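Local coordinates for antigen MTB48, Mycobacterial protein (Mycobacterium smegmatis, PDB 4WJ1) that is EspB, a protein of the ESX-1 type VII secretion system that is probably involved in DNA conjugation, at least in the recipient strain, at residues A[202-216]-A[274-286]. Sequence-based numbering, arbitrary orientation.
Sequences WWADMGAECGRLAQE and QIQEIRPGKPPSI
The indole of Trp202 is layered: Pro283 covers one face, its CA 3.5 Å from the centroid of the five-membered ring in a CH-pi contact that Pro284 CD extends, while CG of selenomethionine Met206 lies against the opposite face. With its own CG anti to the backbone N (chi1 173°), Trp202 reaches out to the loop, and at the ring edge NE1 donates a 2.8 Å hydrogen bond to Gly281 O, which lies in the indole plane. The Arg212 guanidinium has Ile278 CD1 over the centre of one face and Gln276 NE2 at its edge; its NH1 is tied to Glu209 OE1 on the syn lone pair, a salt bridge that probably helps fix its rotation, though OE1 lies 21° out of the guanidinium plane. A water joins Glu209 OE2 to the amide of Gly281, and SE of Met206 rests on Pro280 CB at 3.6 Å. Glu216 OE1 accepts a nearly straight hydrogen bond (N-H...O 172°) from Gln276 N. An extended, proline-rich segment thus runs antiparallel to a helix, its backbone held at Gln276 and Gly281 by helix side chains. Within the PPE domain, 274-286 follows helix 248-272 and lies along helix 187-230, whose Met206 and Leu213 also touch Phe60 and Leu49, respectively, of helix 40-96.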
# COMPACT_ATOMS: atom_id res chain seq x y z
N TRP A 202 10.47 -4.95 -2.59
CA TRP A 202 9.20 -4.44 -3.06
C TRP A 202 8.36 -3.95 -1.87
O TRP A 202 7.69 -2.93 -1.95
CB TRP A 202 8.47 -5.53 -3.83
CG TRP A 202 7.08 -5.18 -4.22
CD1 TRP A 202 6.69 -4.54 -5.35
CD2 TRP A 202 5.89 -5.48 -3.49
NE1 TRP A 202 5.31 -4.41 -5.37
CE2 TRP A 202 4.80 -4.98 -4.24
CE3 TRP A 202 5.64 -6.12 -2.28
CZ2 TRP A 202 3.48 -5.11 -3.82
CZ3 TRP A 202 4.32 -6.25 -1.85
CH2 TRP A 202 3.26 -5.75 -2.63
N TRP A 203 8.42 -4.68 -0.77
CA TRP A 203 7.73 -4.27 0.44
C TRP A 203 8.23 -2.90 0.88
O TRP A 203 7.43 -2.05 1.25
CB TRP A 203 7.92 -5.30 1.54
CG TRP A 203 6.90 -6.39 1.48
CD1 TRP A 203 7.14 -7.72 1.38
CD2 TRP A 203 5.47 -6.25 1.52
NE1 TRP A 203 5.96 -8.42 1.36
CE2 TRP A 203 4.92 -7.54 1.44
CE3 TRP A 203 4.60 -5.15 1.62
CZ2 TRP A 203 3.54 -7.77 1.46
CZ3 TRP A 203 3.23 -5.38 1.62
CH2 TRP A 203 2.72 -6.68 1.55
N ALA A 204 9.53 -2.68 0.82
CA ALA A 204 10.09 -1.38 1.14
C ALA A 204 9.56 -0.31 0.18
O ALA A 204 9.29 0.81 0.60
CB ALA A 204 11.57 -1.42 1.10
N ASP A 205 9.40 -0.66 -1.09
CA ASP A 205 8.79 0.27 -2.04
C ASP A 205 7.34 0.54 -1.67
O ASP A 205 6.86 1.67 -1.75
CB ASP A 205 8.87 -0.27 -3.48
CG ASP A 205 10.30 -0.48 -3.95
OD1 ASP A 205 11.22 0.06 -3.28
OD2 ASP A 205 10.52 -1.17 -4.97
N MSE A 206 6.64 -0.51 -1.23
CA MSE A 206 5.27 -0.35 -0.81
C MSE A 206 5.20 0.60 0.40
O MSE A 206 4.28 1.42 0.50
CB MSE A 206 4.66 -1.71 -0.48
CG MSE A 206 4.33 -2.52 -1.72
SE MSE A 206 3.38 -1.49 -3.09
CE MSE A 206 4.87 -1.18 -4.31
N GLY A 207 6.18 0.50 1.29
CA GLY A 207 6.30 1.44 2.40
C GLY A 207 6.45 2.86 1.89
O GLY A 207 5.79 3.77 2.35
N ALA A 208 7.32 3.05 0.91
CA ALA A 208 7.54 4.38 0.35
C ALA A 208 6.27 4.93 -0.28
O ALA A 208 6.06 6.15 -0.27
CB ALA A 208 8.65 4.35 -0.68
N GLU A 209 5.45 4.03 -0.85
CA GLU A 209 4.17 4.43 -1.43
C GLU A 209 3.22 4.88 -0.32
O GLU A 209 2.44 5.79 -0.51
CB GLU A 209 3.53 3.31 -2.24
CG GLU A 209 4.34 2.81 -3.44
CD GLU A 209 4.38 3.79 -4.61
OE1 GLU A 209 3.94 4.94 -4.46
OE2 GLU A 209 4.88 3.41 -5.69
N CYS A 210 3.30 4.21 0.82
CA CYS A 210 2.58 4.65 2.00
C CYS A 210 2.97 6.09 2.32
O CYS A 210 2.11 6.91 2.60
CB CYS A 210 2.88 3.72 3.18
SG CYS A 210 2.10 2.12 3.05
N GLY A 211 4.26 6.39 2.22
CA GLY A 211 4.76 7.73 2.44
C GLY A 211 4.15 8.70 1.43
O GLY A 211 3.73 9.80 1.78
N ARG A 212 4.09 8.27 0.18
CA ARG A 212 3.56 9.13 -0.87
C ARG A 212 2.07 9.40 -0.69
O ARG A 212 1.60 10.50 -0.97
CB ARG A 212 3.83 8.51 -2.26
CG ARG A 212 5.33 8.43 -2.61
CD ARG A 212 5.60 7.93 -4.04
NE ARG A 212 4.91 8.76 -5.02
CZ ARG A 212 4.14 8.30 -6.00
NH1 ARG A 212 3.95 6.99 -6.16
NH2 ARG A 212 3.55 9.16 -6.84
N LEU A 213 1.31 8.41 -0.23
CA LEU A 213 -0.12 8.63 -0.04
C LEU A 213 -0.32 9.64 1.10
O LEU A 213 -1.12 10.56 1.00
CB LEU A 213 -0.85 7.31 0.24
CG LEU A 213 -2.33 7.44 0.59
CD1 LEU A 213 -3.05 8.26 -0.46
CD2 LEU A 213 -2.98 6.06 0.75
N ALA A 214 0.46 9.48 2.17
CA ALA A 214 0.41 10.41 3.27
C ALA A 214 0.75 11.83 2.81
O ALA A 214 0.12 12.79 3.24
CB ALA A 214 1.34 9.96 4.40
N GLN A 215 1.73 11.98 1.94
CA GLN A 215 2.08 13.31 1.45
C GLN A 215 0.92 13.90 0.66
O GLN A 215 0.59 15.08 0.81
CB GLN A 215 3.35 13.29 0.60
CG GLN A 215 4.64 13.06 1.39
CD GLN A 215 5.90 12.93 0.51
OE1 GLN A 215 5.87 12.30 -0.57
NE2 GLN A 215 7.01 13.51 0.97
N GLU A 216 0.29 13.07 -0.16
CA GLU A 216 -0.87 13.52 -0.93
C GLU A 216 -1.99 13.95 0.02
O GLU A 216 -2.61 14.99 -0.18
CB GLU A 216 -1.34 12.42 -1.88
CG GLU A 216 -0.32 12.02 -2.96
CD GLU A 216 0.27 13.23 -3.69
OE1 GLU A 216 -0.32 13.65 -4.71
OE2 GLU A 216 1.31 13.77 -3.25
N GLN A 274 -4.68 19.70 -5.47
CA GLN A 274 -4.41 18.76 -6.55
C GLN A 274 -3.41 17.71 -6.10
O GLN A 274 -2.35 18.04 -5.57
CB GLN A 274 -3.86 19.47 -7.79
CG GLN A 274 -4.91 20.11 -8.67
CD GLN A 274 -4.29 20.87 -9.82
OE1 GLN A 274 -4.25 22.10 -9.80
NE2 GLN A 274 -3.80 20.14 -10.82
N ILE A 275 -3.75 16.45 -6.31
CA ILE A 275 -2.89 15.35 -5.90
C ILE A 275 -2.64 14.40 -7.07
O ILE A 275 -3.38 14.42 -8.06
CB ILE A 275 -3.51 14.56 -4.76
CG1 ILE A 275 -4.86 14.00 -5.22
CG2 ILE A 275 -3.68 15.43 -3.55
CD1 ILE A 275 -5.50 13.11 -4.21
N GLN A 276 -1.61 13.58 -6.96
CA GLN A 276 -1.32 12.65 -8.04
C GLN A 276 -1.66 11.21 -7.64
O GLN A 276 -1.59 10.84 -6.46
CB GLN A 276 0.14 12.75 -8.47
CG GLN A 276 1.11 13.26 -7.41
CD GLN A 276 2.50 13.51 -7.98
OE1 GLN A 276 2.69 14.39 -8.83
NE2 GLN A 276 3.49 12.74 -7.51
N GLU A 277 -2.05 10.43 -8.64
CA GLU A 277 -2.41 9.03 -8.47
C GLU A 277 -1.23 8.23 -7.94
O GLU A 277 -0.09 8.43 -8.35
CB GLU A 277 -2.89 8.45 -9.81
CG GLU A 277 -3.44 7.03 -9.71
CD GLU A 277 -3.86 6.45 -11.05
OE1 GLU A 277 -3.84 7.19 -12.07
OE2 GLU A 277 -4.20 5.25 -11.09
N ILE A 278 -1.51 7.34 -7.00
CA ILE A 278 -0.51 6.41 -6.49
C ILE A 278 -0.67 5.14 -7.29
O ILE A 278 -1.72 4.49 -7.22
CB ILE A 278 -0.70 6.11 -4.99
CG1 ILE A 278 -0.82 7.40 -4.18
CG2 ILE A 278 0.43 5.26 -4.46
CD1 ILE A 278 0.45 8.22 -4.19
N ARG A 279 0.34 4.80 -8.08
CA ARG A 279 0.26 3.57 -8.87
C ARG A 279 1.32 2.57 -8.47
O ARG A 279 2.40 2.55 -9.05
CB ARG A 279 0.36 3.90 -10.36
CG ARG A 279 -0.93 3.62 -11.10
CD ARG A 279 -1.11 4.59 -12.25
NE ARG A 279 -1.87 3.99 -13.34
CZ ARG A 279 -2.09 4.58 -14.51
NH1 ARG A 279 -1.62 5.80 -14.73
NH2 ARG A 279 -2.80 3.96 -15.44
N PRO A 280 1.04 1.75 -7.45
CA PRO A 280 2.05 0.80 -7.01
C PRO A 280 2.15 -0.38 -7.97
O PRO A 280 1.14 -0.88 -8.46
CB PRO A 280 1.53 0.34 -5.64
CG PRO A 280 0.03 0.40 -5.82
CD PRO A 280 -0.20 1.64 -6.66
N GLY A 281 3.37 -0.81 -8.25
CA GLY A 281 3.54 -1.99 -9.08
C GLY A 281 3.19 -3.25 -8.31
O GLY A 281 3.36 -3.32 -7.09
N LYS A 282 2.70 -4.25 -9.03
CA LYS A 282 2.44 -5.56 -8.47
C LYS A 282 3.71 -6.12 -7.83
O LYS A 282 4.82 -5.70 -8.17
CB LYS A 282 1.94 -6.51 -9.56
CG LYS A 282 3.05 -6.96 -10.49
CD LYS A 282 2.55 -7.71 -11.72
CE LYS A 282 3.72 -8.27 -12.54
NZ LYS A 282 4.62 -9.17 -11.71
N PRO A 283 3.56 -7.06 -6.89
CA PRO A 283 4.74 -7.71 -6.30
C PRO A 283 5.42 -8.69 -7.26
O PRO A 283 4.82 -9.11 -8.25
CB PRO A 283 4.15 -8.45 -5.11
CG PRO A 283 2.77 -8.79 -5.55
CD PRO A 283 2.31 -7.57 -6.32
N PRO A 284 6.67 -9.06 -6.97
CA PRO A 284 7.30 -10.08 -7.82
C PRO A 284 6.73 -11.45 -7.49
O PRO A 284 6.39 -11.73 -6.34
CB PRO A 284 8.78 -9.99 -7.45
CG PRO A 284 8.74 -9.58 -6.00
CD PRO A 284 7.57 -8.61 -5.90
N SER A 285 6.59 -12.30 -8.51
CA SER A 285 6.10 -13.64 -8.28
C SER A 285 7.25 -14.60 -8.51
O SER A 285 7.86 -14.58 -9.58
CB SER A 285 4.92 -13.96 -9.20
OG SER A 285 3.86 -13.04 -9.02
N ILE A 286 7.59 -15.40 -7.51
CA ILE A 286 8.63 -16.40 -7.68
C ILE A 286 8.16 -17.46 -8.67
O ILE A 286 6.97 -17.76 -8.76
CB ILE A 286 9.00 -17.08 -6.35
CG1 ILE A 286 10.31 -17.86 -6.51
CG2 ILE A 286 7.88 -18.00 -5.89
CD1 ILE A 286 10.73 -18.54 -5.28
O HOH W 1 5.68 0.76 -7.32